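Local coordinates for PA0821 (PDB 7DRG), which probably serves as an immunity protein (antitoxin) that neutralises a VRR-NUC-domain nuclease effector of the type VI secretion system in Pseudomonas aeruginosa, at residues Q14-E19 / P276-D281; G123-D128 / L152-R157; P196-M201 / S307-S312; R286-V291 / P339-K344. One frame throughout, in Å; residues are numbered along the deposited sequence.

Contact 1 of 4, residues Q14-E19 / P276-D281; sequences QPHLLE and PYIAGD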
loop_
_atom_site.group_PDB
_atom_site.type_symbol
_atom_site.label_atom_id
_atom_site.label_comp_id
_atom_site.label_asym_id
_atom_site.label_seq_id
_atom_site.Cartn_x
_atom_site.Cartn_y
_atom_site.Cartn_z
ATOM N N GLN B 14 -10.715 0.839 -3.708
ATOM C CA GLN B 14 -11.138 1.104 -2.345
ATOM C C GLN B 14 -9.971 0.852 -1.404
ATOM O O GLN B 14 -9.119 -0.004 -1.682
ATOM C CB GLN B 14 -12.344 0.242 -1.940
ATOM C CG GLN B 14 -12.048 -1.227 -1.786
ATOM C CD GLN B 14 -13.259 -2.058 -1.368
ATOM O OE1 GLN B 14 -14.407 -1.634 -1.479
ATOM N NE2 GLN B 14 -12.987 -3.258 -0.866
ATOM N N PRO B 15 -9.907 1.578 -0.286
ATOM C CA PRO B 15 -8.712 1.507 0.574
ATOM C C PRO B 15 -8.506 0.156 1.234
ATOM O O PRO B 15 -7.358 -0.264 1.428
ATOM C CB PRO B 15 -8.976 2.599 1.625
ATOM C CG PRO B 15 -9.994 3.503 1.005
ATOM C CD PRO B 15 -10.842 2.631 0.140
ATOM N N HIS B 16 -9.587 -0.539 1.580
ATOM C CA HIS B 16 -9.552 -1.662 2.505
ATOM C C HIS B 16 -9.775 -2.995 1.797
ATOM O O HIS B 16 -10.376 -3.070 0.723
ATOM C CB HIS B 16 -10.624 -1.487 3.590
ATOM C CG HIS B 16 -12.012 -1.363 3.041
ATOM N ND1 HIS B 16 -12.445 -0.236 2.376
ATOM C CD2 HIS B 16 -13.055 -2.227 3.037
ATOM C CE1 HIS B 16 -13.699 -0.407 1.995
ATOM N NE2 HIS B 16 -14.093 -1.606 2.384
ATOM N N LEU B 17 -9.273 -4.053 2.433
ATOM C CA LEU B 17 -9.619 -5.435 2.122
ATOM C C LEU B 17 -10.281 -6.034 3.352
ATOM O O LEU B 17 -9.742 -5.918 4.457
ATOM C CB LEU B 17 -8.387 -6.268 1.753
ATOM C CG LEU B 17 -7.624 -6.018 0.449
ATOM C CD1 LEU B 17 -6.363 -6.862 0.417
ATOM C CD2 LEU B 17 -8.493 -6.321 -0.761
ATOM N N LEU B 18 -11.438 -6.676 3.165
ATOM C CA LEU B 18 -12.151 -7.251 4.306
ATOM C C LEU B 18 -11.463 -8.504 4.828
ATOM O O LEU B 18 -11.326 -8.681 6.039
ATOM C CB LEU B 18 -13.599 -7.571 3.926
ATOM C CG LEU B 18 -14.412 -6.403 3.373
ATOM C CD1 LEU B 18 -15.838 -6.868 3.025
ATOM C CD2 LEU B 18 -14.447 -5.242 4.379
ATOM N N GLU B 19 -11.016 -9.374 3.934
ATOM C CA GLU B 19 -10.334 -10.606 4.297
ATOM C C GLU B 19 -9.056 -10.678 3.481
ATOM O O GLU B 19 -9.058 -10.318 2.300
ATOM C CB GLU B 19 -11.228 -11.819 4.018
ATOM C CG GLU B 19 -10.765 -13.129 4.612
ATOM C CD GLU B 19 -11.756 -14.247 4.344
ATOM O OE1 GLU B 19 -11.591 -14.963 3.332
ATOM O OE2 GLU B 19 -12.711 -14.396 5.134
ATOM N N PRO B 276 -17.649 3.878 13.145
ATOM C CA PRO B 276 -16.198 3.884 12.929
ATOM C C PRO B 276 -15.854 4.188 11.479
ATOM O O PRO B 276 -16.591 3.832 10.555
ATOM C CB PRO B 276 -15.766 2.466 13.327
ATOM C CG PRO B 276 -16.996 1.629 13.187
ATOM C CD PRO B 276 -18.134 2.555 13.576
ATOM N N TYR B 277 -14.709 4.852 11.289
ATOM C CA TYR B 277 -14.264 5.333 9.982
ATOM C C TYR B 277 -12.982 4.630 9.564
ATOM O O TYR B 277 -11.994 4.642 10.309
ATOM C CB TYR B 277 -14.005 6.843 9.995
ATOM C CG TYR B 277 -15.236 7.718 9.943
ATOM C CD1 TYR B 277 -16.032 7.900 11.065
ATOM C CD2 TYR B 277 -15.579 8.399 8.779
ATOM C CE1 TYR B 277 -17.155 8.712 11.019
ATOM C CE2 TYR B 277 -16.693 9.214 8.726
ATOM C CZ TYR B 277 -17.481 9.364 9.851
ATOM O OH TYR B 277 -18.600 10.176 9.815
ATOM N N ILE B 278 -13.003 4.037 8.367
ATOM C CA ILE B 278 -11.799 3.481 7.755
ATOM C C ILE B 278 -10.914 4.591 7.206
ATOM O O ILE B 278 -9.694 4.604 7.411
ATOM C CB ILE B 278 -12.185 2.487 6.642
ATOM C CG1 ILE B 278 -12.829 1.231 7.224
ATOM C CG2 ILE B 278 -10.975 2.136 5.786
ATOM C CD1 ILE B 278 -13.458 0.330 6.173
ATOM N N ALA B 279 -11.521 5.540 6.501
ATOM C CA ALA B 279 -10.794 6.604 5.820
ATOM C C ALA B 279 -11.750 7.779 5.636
ATOM O O ALA B 279 -12.838 7.812 6.221
ATOM C CB ALA B 279 -10.220 6.111 4.484
ATOM N N GLY B 280 -11.340 8.744 4.817
ATOM C CA GLY B 280 -12.114 9.953 4.618
ATOM C C GLY B 280 -12.898 9.994 3.321
ATOM O O GLY B 280 -13.861 9.243 3.145
ATOM N N ASP B 281 -12.503 10.876 2.407
ATOM C CA ASP B 281 -13.232 11.067 1.162
ATOM C C ASP B 281 -12.227 11.119 0.017
ATOM O O ASP B 281 -11.033 10.859 0.195
ATOM C CB ASP B 281 -14.111 12.326 1.242
ATOM C CG ASP B 281 -13.330 13.575 1.632
ATOM O OD1 ASP B 281 -12.104 13.631 1.393
ATOM O OD2 ASP B 281 -13.949 14.511 2.185
#
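With chi1 at 58°, His16 carries CG between its backbone N and its carbonyl carbon, whereas Ile278 sets CG1 anti to its own carbonyl carbon and runs on nearly extended to CD1 (chi2 169°); these torsions lay a terminal methyl over an imidazole. The result is a CH-pi contact between two loops of this probable immunity protein: residues 14-19 connect helix 4-13 to strand 19-22, and residues 276-281 lie between strand 267-272 and helix 288-297. The geometry supports the label. Ile278 CD1 is 3.9 Å from the centroid of the His16 ring and only 13° off the ring normal, and the nearest ring atom to that methyl carbon is His16 CG at 3.8 Å. The other face of the imidazole is covered from within its own loop: the amide of Gln14 folds back so that NE2 stands 3.8 Å above the His16 ring plane, displaced toward the rim, and donates a weak hydrogen bond to His16 O. Leu18 CD2 lies at the ring edge, in the plane. Polar chemistry contributes little between the loops, since no hydrogen bond joins them, and His16 ND1 is buried by the contact without any partner in the model. Met205, together with Leu38 of strand 34-46, packs against both His16 and Ile278 and so extends the apolar patch. Pro15 also touches Glu195 of the second subunit, which places this loop beside the subunit interface. Next to the ring contact, Pro15 CG meets the methyl carbon Ala279 CB at a looser 4.4 Å.

Contact 2 of 4, residues G123-D128 / L152-R157; sequences GAWLFD and LLYQER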
loop_
_atom_site.group_PDB
_atom_site.type_symbol
_atom_site.label_atom_id
_atom_site.label_comp_id
_atom_site.label_asym_id
_atom_site.label_seq_id
_atom_site.Cartn_x
_atom_site.Cartn_y
_atom_site.Cartn_z
ATOM N N GLY B 123 -9.902 -14.518 12.759
ATOM C CA GLY B 123 -11.344 -14.492 12.850
ATOM C C GLY B 123 -11.818 -13.131 13.321
ATOM O O GLY B 123 -11.085 -12.383 13.968
ATOM N N ALA B 124 -13.071 -12.825 12.984
ATOM C CA ALA B 124 -13.623 -11.505 13.266
ATOM C C ALA B 124 -14.169 -11.364 14.680
ATOM O O ALA B 124 -14.340 -10.234 15.142
ATOM C CB ALA B 124 -14.721 -11.173 12.250
ATOM N N TRP B 125 -14.430 -12.468 15.375
ATOM C CA TRP B 125 -14.810 -12.450 16.782
ATOM C C TRP B 125 -13.573 -12.763 17.612
ATOM O O TRP B 125 -12.862 -13.730 17.320
ATOM C CB TRP B 125 -15.894 -13.485 17.087
ATOM C CG TRP B 125 -17.223 -13.274 16.416
ATOM C CD1 TRP B 125 -17.628 -13.787 15.223
ATOM C CD2 TRP B 125 -18.340 -12.539 16.939
ATOM N NE1 TRP B 125 -18.922 -13.403 14.957
ATOM C CE2 TRP B 125 -19.381 -12.635 15.995
ATOM C CE3 TRP B 125 -18.555 -11.801 18.105
ATOM C CZ2 TRP B 125 -20.618 -12.020 16.179
ATOM C CZ3 TRP B 125 -19.787 -11.191 18.291
ATOM C CH2 TRP B 125 -20.803 -11.308 17.331
ATOM N N LEU B 126 -13.320 -11.952 18.634
ATOM C CA LEU B 126 -12.115 -12.089 19.443
ATOM C C LEU B 126 -12.413 -11.681 20.876
ATOM O O LEU B 126 -13.132 -10.706 21.111
ATOM C CB LEU B 126 -10.982 -11.216 18.896
ATOM C CG LEU B 126 -9.730 -11.100 19.766
ATOM C CD1 LEU B 126 -8.880 -12.339 19.590
ATOM C CD2 LEU B 126 -8.944 -9.830 19.443
ATOM N N PHE B 127 -11.854 -12.423 21.833
ATOM C CA PHE B 127 -11.810 -11.973 23.223
ATOM C C PHE B 127 -10.472 -12.443 23.770
ATOM O O PHE B 127 -10.257 -13.647 23.905
ATOM C CB PHE B 127 -12.980 -12.535 24.035
ATOM C CG PHE B 127 -13.133 -11.923 25.403
ATOM C CD1 PHE B 127 -12.471 -12.463 26.501
ATOM C CD2 PHE B 127 -13.968 -10.830 25.605
ATOM C CE1 PHE B 127 -12.629 -11.921 27.770
ATOM C CE2 PHE B 127 -14.133 -10.291 26.890
ATOM C CZ PHE B 127 -13.460 -10.823 27.954
ATOM N N ASP B 128 -9.579 -11.502 24.070
ATOM C CA ASP B 128 -8.182 -11.816 24.354
ATOM C C ASP B 128 -7.769 -11.133 25.650
ATOM O O ASP B 128 -7.744 -9.900 25.714
ATOM C CB ASP B 128 -7.306 -11.347 23.184
ATOM C CG ASP B 128 -5.849 -11.752 23.311
ATOM O OD1 ASP B 128 -5.413 -12.230 24.375
ATOM O OD2 ASP B 128 -5.128 -11.583 22.308
ATOM N N LEU B 152 -17.695 -6.604 11.168
ATOM C CA LEU B 152 -18.277 -5.364 10.661
ATOM C C LEU B 152 -19.751 -5.539 10.319
ATOM O O LEU B 152 -20.556 -4.628 10.540
ATOM C CB LEU B 152 -17.498 -4.882 9.437
ATOM C CG LEU B 152 -16.023 -4.540 9.653
ATOM C CD1 LEU B 152 -15.446 -3.911 8.389
ATOM C CD2 LEU B 152 -15.827 -3.604 10.823
ATOM N N LEU B 153 -20.122 -6.696 9.766
ATOM C CA LEU B 153 -21.523 -6.920 9.421
ATOM C C LEU B 153 -22.382 -6.992 10.674
ATOM O O LEU B 153 -23.514 -6.496 10.685
ATOM C CB LEU B 153 -21.672 -8.195 8.588
ATOM C CG LEU B 153 -23.088 -8.518 8.095
ATOM C CD1 LEU B 153 -23.635 -7.391 7.209
ATOM C CD2 LEU B 153 -23.115 -9.849 7.357
ATOM N N TYR B 154 -21.855 -7.591 11.744
ATOM C CA TYR B 154 -22.577 -7.582 13.010
ATOM C C TYR B 154 -22.801 -6.154 13.491
ATOM O O TYR B 154 -23.900 -5.797 13.935
ATOM C CB TYR B 154 -21.820 -8.397 14.067
ATOM C CG TYR B 154 -22.634 -8.563 15.324
ATOM C CD1 TYR B 154 -23.516 -9.621 15.461
ATOM C CD2 TYR B 154 -22.557 -7.632 16.351
ATOM C CE1 TYR B 154 -24.283 -9.758 16.592
ATOM C CE2 TYR B 154 -23.328 -7.758 17.490
ATOM C CZ TYR B 154 -24.184 -8.828 17.605
ATOM O OH TYR B 154 -24.961 -8.962 18.732
ATOM N N GLN B 155 -21.756 -5.327 13.425
ATOM C CA GLN B 155 -21.873 -3.934 13.843
ATOM C C GLN B 155 -22.935 -3.194 13.040
ATOM O O GLN B 155 -23.708 -2.411 13.603
ATOM C CB GLN B 155 -20.515 -3.233 13.722
ATOM C CG GLN B 155 -20.595 -1.708 13.786
ATOM C CD GLN B 155 -21.069 -1.186 15.133
ATOM O OE1 GLN B 155 -20.969 -1.872 16.150
ATOM N NE2 GLN B 155 -21.575 0.042 15.144
ATOM N N GLU B 156 -23.001 -3.429 11.728
ATOM C CA GLU B 156 -24.022 -2.743 10.939
ATOM C C GLU B 156 -25.436 -3.185 11.319
ATOM O O GLU B 156 -26.362 -2.367 11.308
ATOM C CB GLU B 156 -23.756 -2.956 9.448
ATOM C CG GLU B 156 -22.690 -2.015 8.904
ATOM C CD GLU B 156 -22.367 -2.262 7.448
ATOM O OE1 GLU B 156 -22.804 -3.299 6.909
ATOM O OE2 GLU B 156 -21.660 -1.424 6.850
ATOM N N ARG B 157 -25.620 -4.455 11.686
ATOM C CA ARG B 157 -26.950 -4.936 12.054
ATOM C C ARG B 157 -27.318 -4.628 13.504
ATOM O O ARG B 157 -28.511 -4.532 13.824
ATOM C CB ARG B 157 -27.042 -6.439 11.798
ATOM C CG ARG B 157 -26.875 -6.797 10.335
ATOM C CD ARG B 157 -26.766 -8.289 10.103
ATOM N NE ARG B 157 -26.935 -8.606 8.686
ATOM C CZ ARG B 157 -26.634 -9.778 8.137
ATOM N NH1 ARG B 157 -26.132 -10.751 8.884
ATOM N NH2 ARG B 157 -26.829 -9.972 6.839
#
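Trp125 points the outer edge of its six-membered ring at the face of the Tyr154 ring, giving a T-shaped (edge-to-face) pair. The centroids of the Trp125 six-membered ring and the Tyr154 ring are 5.0 Å apart and the planes are inclined at 67°, short of perpendicular. Trp125 CH2 does most of the touching: it stands over the tyrosine face, displaced toward the rim, 3.7 Å from Tyr154 CD1. Trp125 CZ2 follows at 3.8 Å from the same Tyr154 CD1, so the edge bears on one flank of the phenol ring. Tyr154 reaches this position with CG anti to its backbone N (chi1 -172°). In the fold, the pair bridges the loop leading into strand 126-131 and helix 152-157, which follows directly on strand 144-151, the antiparallel neighbour of 126-131. Val150 and Pro151 at the end of that neighbour also pack on the indole, and helix 52-69 adds Phe65 and Ala69 to Trp125 and Leu68 to Tyr154. The indole is further held by a ring stack with His72. At the far end of the tyrosine, the hydroxyl OH hydrogen-bonds to Asp161 OD2, which ties the phenol to the start of helix 161-173.

Contact 3 of 4, residues P196-M201 / S307-S312; sequences PSEAFM and SLHGGS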
loop_
_atom_site.group_PDB
_atom_site.type_symbol
_atom_site.label_atom_id
_atom_site.label_comp_id
_atom_site.label_asym_id
_atom_site.label_seq_id
_atom_site.Cartn_x
_atom_site.Cartn_y
_atom_site.Cartn_z
ATOM N N PRO B 196 2.939 -7.710 7.280
ATOM C CA PRO B 196 3.059 -6.878 6.072
ATOM C C PRO B 196 1.723 -6.485 5.471
ATOM O O PRO B 196 1.604 -5.380 4.923
ATOM C CB PRO B 196 3.875 -7.765 5.121
ATOM C CG PRO B 196 4.659 -8.640 6.013
ATOM C CD PRO B 196 3.767 -8.928 7.182
ATOM N N SER B 197 0.718 -7.365 5.540
ATOM C CA SER B 197 -0.618 -6.998 5.077
ATOM C C SER B 197 -1.175 -5.839 5.890
ATOM O O SER B 197 -1.765 -4.906 5.333
ATOM C CB SER B 197 -1.556 -8.202 5.159
ATOM O OG SER B 197 -1.057 -9.303 4.416
ATOM N N GLU B 198 -0.993 -5.885 7.213
ATOM C CA GLU B 198 -1.433 -4.788 8.067
ATOM C C GLU B 198 -0.684 -3.495 7.745
ATOM O O GLU B 198 -1.282 -2.413 7.702
ATOM C CB GLU B 198 -1.248 -5.189 9.532
ATOM C CG GLU B 198 -1.677 -4.136 10.528
ATOM C CD GLU B 198 -1.518 -4.613 11.960
ATOM O OE1 GLU B 198 -0.406 -5.028 12.341
ATOM O OE2 GLU B 198 -2.518 -4.588 12.705
ATOM N N ALA B 199 0.623 -3.588 7.484
ATOM C CA ALA B 199 1.403 -2.389 7.187
ATOM C C ALA B 199 0.961 -1.750 5.873
ATOM O O ALA B 199 0.874 -0.520 5.765
ATOM C CB ALA B 199 2.891 -2.738 7.146
ATOM N N PHE B 200 0.667 -2.577 4.869
ATOM C CA PHE B 200 0.193 -2.072 3.585
ATOM C C PHE B 200 -1.149 -1.370 3.740
ATOM O O PHE B 200 -1.369 -0.287 3.186
ATOM C CB PHE B 200 0.104 -3.244 2.607
ATOM C CG PHE B 200 -0.595 -2.934 1.318
ATOM C CD1 PHE B 200 -0.183 -1.887 0.512
ATOM C CD2 PHE B 200 -1.638 -3.735 0.888
ATOM C CE1 PHE B 200 -0.817 -1.628 -0.695
ATOM C CE2 PHE B 200 -2.277 -3.482 -0.311
ATOM C CZ PHE B 200 -1.870 -2.423 -1.103
HETATM N N MSE B 201 -2.044 -1.959 4.518
HETATM C CA MSE B 201 -3.347 -1.372 4.774
HETATM C C MSE B 201 -3.251 -0.068 5.572
HETATM O O MSE B 201 -3.986 0.884 5.301
HETATM C CB MSE B 201 -4.220 -2.393 5.497
HETATM C CG MSE B 201 -4.728 -3.498 4.594
HETATM SE SE MSE B 201 -5.804 -2.741 3.155
HETATM C CE MSE B 201 -5.093 -3.735 1.690
ATOM N N SER B 307 8.766 0.024 17.678
ATOM C CA SER B 307 8.270 -0.596 16.458
ATOM C C SER B 307 6.907 -1.240 16.693
ATOM O O SER B 307 6.629 -1.784 17.767
ATOM C CB SER B 307 9.275 -1.624 15.950
ATOM O OG SER B 307 10.475 -0.964 15.577
ATOM N N LEU B 308 6.041 -1.136 15.686
ATOM C CA LEU B 308 4.737 -1.784 15.718
ATOM C C LEU B 308 4.801 -3.230 15.256
ATOM O O LEU B 308 3.961 -4.042 15.663
ATOM C CB LEU B 308 3.750 -1.012 14.839
ATOM C CG LEU B 308 3.287 0.314 15.444
ATOM C CD1 LEU B 308 2.742 1.235 14.372
ATOM C CD2 LEU B 308 2.239 0.048 16.521
ATOM N N HIS B 309 5.785 -3.560 14.422
ATOM C CA HIS B 309 5.919 -4.861 13.784
ATOM C C HIS B 309 7.303 -5.436 14.059
ATOM O O HIS B 309 8.206 -4.744 14.532
ATOM C CB HIS B 309 5.702 -4.743 12.265
ATOM C CG HIS B 309 4.279 -4.491 11.881
ATOM N ND1 HIS B 309 3.920 -3.859 10.709
ATOM C CD2 HIS B 309 3.123 -4.789 12.519
ATOM C CE1 HIS B 309 2.602 -3.784 10.641
ATOM N NE2 HIS B 309 2.095 -4.347 11.725
ATOM N N GLY B 310 7.469 -6.717 13.747
ATOM C CA GLY B 310 8.782 -7.330 13.745
ATOM C C GLY B 310 9.625 -6.853 12.573
ATOM O O GLY B 310 9.192 -6.086 11.713
ATOM N N GLY B 311 10.868 -7.329 12.545
ATOM C CA GLY B 311 11.780 -6.941 11.482
ATOM C C GLY B 311 11.448 -7.604 10.156
ATOM O O GLY B 311 10.848 -8.676 10.096
ATOM N N SER B 312 11.853 -6.945 9.072
ATOM C CA SER B 312 11.629 -7.474 7.734
ATOM C C SER B 312 12.634 -8.574 7.416
ATOM O O SER B 312 13.832 -8.441 7.683
ATOM C CB SER B 312 11.732 -6.357 6.697
ATOM O OG SER B 312 11.473 -6.852 5.396
#
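Glu198 reaches across from helix 191-204 to His309, its chain extended from CB with CG anti to the backbone N (chi1 -180°). The aliphatic part runs alongside the imidazole edge: Glu198 CB lies 4.1 Å from His309 NE2, CG, in the ring plane, 4.0 Å from the same NE2, and CD comes to 3.6 Å of it. At the tip, Glu198 OE1 accepts a hydrogen bond from His309 NE2 with a 2.7 Å separation and an N-H...O angle of 164°. The donor meets the anti side of OE1, tilted 23° out of the carboxylate plane, while OE1 itself stays in the plane of the imidazole. The other carboxylate oxygen, Glu198 OE2, has a weak hydrogen bond from Gly211 N. Flanking this bond, Ala199 CB abuts the ring edge 3.7 Å from His309 CE1, so two successive helix residues meet one rim of the imidazole. The contact is buried and fastens the loop before helix 321-328 to helix 191-204; a second link between the two parts is the hydrogen bond of Gly310 N to Glu195 OE1. On the remaining ring nitrogen, His309 ND1 takes a hydrogen bond from Leu319 N. An imidazole that donates through NE2 and accepts through ND1 is fixed in its rotation, and the pattern is consistent with a neutral NE2-H tautomer polarised by a charged Glu198.

Contact 4 of 4, residues R286-V291 / P339-K344; sequences RPAPYV and PRWCDK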
loop_
_atom_site.group_PDB
_atom_site.type_symbol
_atom_site.label_atom_id
_atom_site.label_comp_id
_atom_site.label_asym_id
_atom_site.label_seq_id
_atom_site.Cartn_x
_atom_site.Cartn_y
_atom_site.Cartn_z
ATOM N N ARG B 286 -8.070 11.065 5.528
ATOM C CA ARG B 286 -8.195 11.111 6.988
ATOM C C ARG B 286 -9.646 11.372 7.392
ATOM O O ARG B 286 -10.248 12.342 6.914
ATOM C CB ARG B 286 -7.294 12.197 7.562
ATOM C CG ARG B 286 -5.820 11.989 7.237
ATOM C CD ARG B 286 -4.968 13.249 7.475
ATOM N NE ARG B 286 -5.222 14.288 6.472
ATOM C CZ ARG B 286 -4.456 15.369 6.312
ATOM N NH1 ARG B 286 -3.389 15.545 7.085
ATOM N NH2 ARG B 286 -4.746 16.276 5.379
ATOM N N PRO B 287 -10.228 10.554 8.276
ATOM C CA PRO B 287 -11.620 10.791 8.702
ATOM C C PRO B 287 -11.748 12.091 9.488
ATOM O O PRO B 287 -11.007 12.321 10.447
ATOM C CB PRO B 287 -11.938 9.578 9.587
ATOM C CG PRO B 287 -10.887 8.557 9.261
ATOM C CD PRO B 287 -9.663 9.334 8.880
ATOM N N ALA B 288 -12.706 12.930 9.087
ATOM C CA ALA B 288 -12.879 14.219 9.753
ATOM C C ALA B 288 -13.090 14.110 11.261
ATOM O O ALA B 288 -12.466 14.895 12.000
ATOM C CB ALA B 288 -14.035 14.999 9.102
ATOM N N PRO B 289 -13.926 13.208 11.792
ATOM C CA PRO B 289 -14.069 13.176 13.256
ATOM C C PRO B 289 -12.773 12.788 13.954
ATOM O O PRO B 289 -12.467 13.321 15.027
ATOM C CB PRO B 289 -15.194 12.154 13.487
ATOM C CG PRO B 289 -15.908 12.055 12.174
ATOM C CD PRO B 289 -14.848 12.262 11.135
ATOM N N TYR B 290 -11.981 11.894 13.360
ATOM C CA TYR B 290 -10.723 11.508 13.993
ATOM C C TYR B 290 -9.704 12.639 13.933
ATOM O O TYR B 290 -8.907 12.809 14.860
ATOM C CB TYR B 290 -10.132 10.265 13.333
ATOM C CG TYR B 290 -10.923 8.967 13.410
ATOM C CD1 TYR B 290 -12.271 8.936 13.758
ATOM C CD2 TYR B 290 -10.293 7.753 13.122
ATOM C CE1 TYR B 290 -12.975 7.734 13.803
ATOM C CE2 TYR B 290 -10.981 6.559 13.167
ATOM C CZ TYR B 290 -12.318 6.551 13.509
ATOM O OH TYR B 290 -12.995 5.347 13.556
ATOM N N VAL B 291 -9.686 13.398 12.829
ATOM C CA VAL B 291 -8.764 14.528 12.722
ATOM C C VAL B 291 -9.020 15.529 13.841
ATOM O O VAL B 291 -8.089 16.034 14.482
ATOM C CB VAL B 291 -8.893 15.194 11.340
ATOM C CG1 VAL B 291 -8.240 16.586 11.339
ATOM C CG2 VAL B 291 -8.298 14.311 10.275
ATOM N N PRO B 339 -10.823 24.966 11.143
ATOM C CA PRO B 339 -12.171 25.388 10.717
ATOM C C PRO B 339 -12.661 24.680 9.465
ATOM O O PRO B 339 -13.850 24.350 9.380
ATOM C CB PRO B 339 -12.006 26.899 10.501
ATOM C CG PRO B 339 -10.950 27.279 11.487
ATOM C CD PRO B 339 -9.961 26.134 11.406
ATOM N N ARG B 340 -11.776 24.416 8.500
ATOM C CA ARG B 340 -12.195 23.687 7.306
ATOM C C ARG B 340 -12.624 22.266 7.658
ATOM O O ARG B 340 -13.583 21.737 7.081
ATOM C CB ARG B 340 -11.078 23.668 6.263
ATOM C CG ARG B 340 -11.463 22.905 5.003
ATOM C CD ARG B 340 -10.389 22.952 3.920
ATOM N NE ARG B 340 -9.157 22.269 4.306
ATOM C CZ ARG B 340 -9.017 20.947 4.374
ATOM N NH1 ARG B 340 -10.039 20.149 4.095
ATOM N NH2 ARG B 340 -7.853 20.422 4.732
ATOM N N TRP B 341 -11.933 21.637 8.612
ATOM C CA TRP B 341 -12.327 20.298 9.049
ATOM C C TRP B 341 -13.644 20.331 9.819
ATOM O O TRP B 341 -14.451 19.400 9.711
ATOM C CB TRP B 341 -11.213 19.667 9.890
ATOM C CG TRP B 341 -10.067 19.161 9.057
ATOM C CD1 TRP B 341 -8.874 19.786 8.828
ATOM C CD2 TRP B 341 -10.019 17.926 8.332
ATOM N NE1 TRP B 341 -8.084 19.013 8.005
ATOM C CE2 TRP B 341 -8.765 17.865 7.690
ATOM C CE3 TRP B 341 -10.915 16.864 8.166
ATOM C CZ2 TRP B 341 -8.384 16.789 6.898
ATOM C CZ3 TRP B 341 -10.535 15.793 7.380
ATOM C CH2 TRP B 341 -9.279 15.762 6.753
ATOM N N CYS B 342 -13.880 21.397 10.596
ATOM C CA CYS B 342 -15.177 21.579 11.246
ATOM C C CYS B 342 -16.297 21.694 10.221
ATOM O O CYS B 342 -17.400 21.175 10.436
ATOM C CB CYS B 342 -15.162 22.829 12.128
ATOM S SG CYS B 342 -13.894 22.845 13.415
ATOM N N ASP B 343 -16.046 22.407 9.119
ATOM C CA ASP B 343 -17.062 22.545 8.079
ATOM C C ASP B 343 -17.317 21.216 7.383
ATOM O O ASP B 343 -18.465 20.881 7.067
ATOM C CB ASP B 343 -16.641 23.599 7.053
ATOM C CG ASP B 343 -16.734 25.023 7.586
ATOM O OD1 ASP B 343 -17.564 25.289 8.478
ATOM O OD2 ASP B 343 -15.976 25.883 7.085
ATOM N N LYS B 344 -16.255 20.444 7.136
ATOM C CA LYS B 344 -16.419 19.151 6.484
ATOM C C LYS B 344 -17.227 18.199 7.360
ATOM O O LYS B 344 -18.073 17.446 6.859
ATOM C CB LYS B 344 -15.048 18.559 6.151
ATOM C CG LYS B 344 -15.102 17.434 5.137
ATOM C CD LYS B 344 -13.946 17.490 4.143
ATOM C CE LYS B 344 -12.629 17.095 4.782
ATOM N NZ LYS B 344 -11.782 16.315 3.836
HETATM O O HOH W 1 -11.572 13.530 4.844
#
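Trp341 presents its indole face to Val291, and this is the tight part of the contact. Val291 CG1 stands 3.8 Å from the centroid of the Trp341 five-membered ring, 11° off its normal, which defines a CH-pi contact. The other methyl, Val291 CG2, approaches the six-membered ring, 3.9 Å from Trp341 CH2. The indole is swung into place with CG anti to the carbonyl carbon of Trp341 (chi1 -77°). Ala288 fills in along the rim, its CB 3.8 Å from Trp341 CE3, and Arg286 O reaches the ring edge near its plane, 3.5 Å from Trp341 CZ3. Leu292 and Val333 also pack on the indole. Toward the more exposed side the fit relaxes. The guanidinium of Arg286 turns its plane 85° against the indole and touches it with NH2, 4.0 Å from Trp341 CZ2, while its charge is paired with Asp284 OD2. Elsewhere along the indole rim, on the CZ3 side, one water joins the segments: it donates to Arg286 O at 2.7 Å and accepts from Lys344 NZ at 3.0 Å. Lys344 NZ also has a salt bridge to Asp281 OD2. Pro287, at the N-cap position, and the Val291 N to Pro287 O bond mark the start of helix 288-297. Ala288 and Val291 of that first turn, with Arg286 of the loop before it, receive Trp341 from helix 338-348: packing of a helix start against a second helix.

In the fold
From the N terminus, the 14-19 loop opens contact 1, which closes only at 276-281 and encloses most of the chain. Contact 2 is nested inside that span and closes a short excursion between strand 126-131 and helix 152-157. Contact 3 starts within the same span and ties helix 191-204 to the loop before helix 321-328, so it crosses contact 1; the two touch where selenomethionine Met201 packs against Pro15 and Leu17. Contact 4 opens after contact 1 has closed, crosses contact 3 and ties the start of helix 288-297 to helix 338-348. Contacts 1 and 4 touch through a probable hydrogen bond between Tyr277 N and Tyr290 OH, whereas contact 2 touches none of the others.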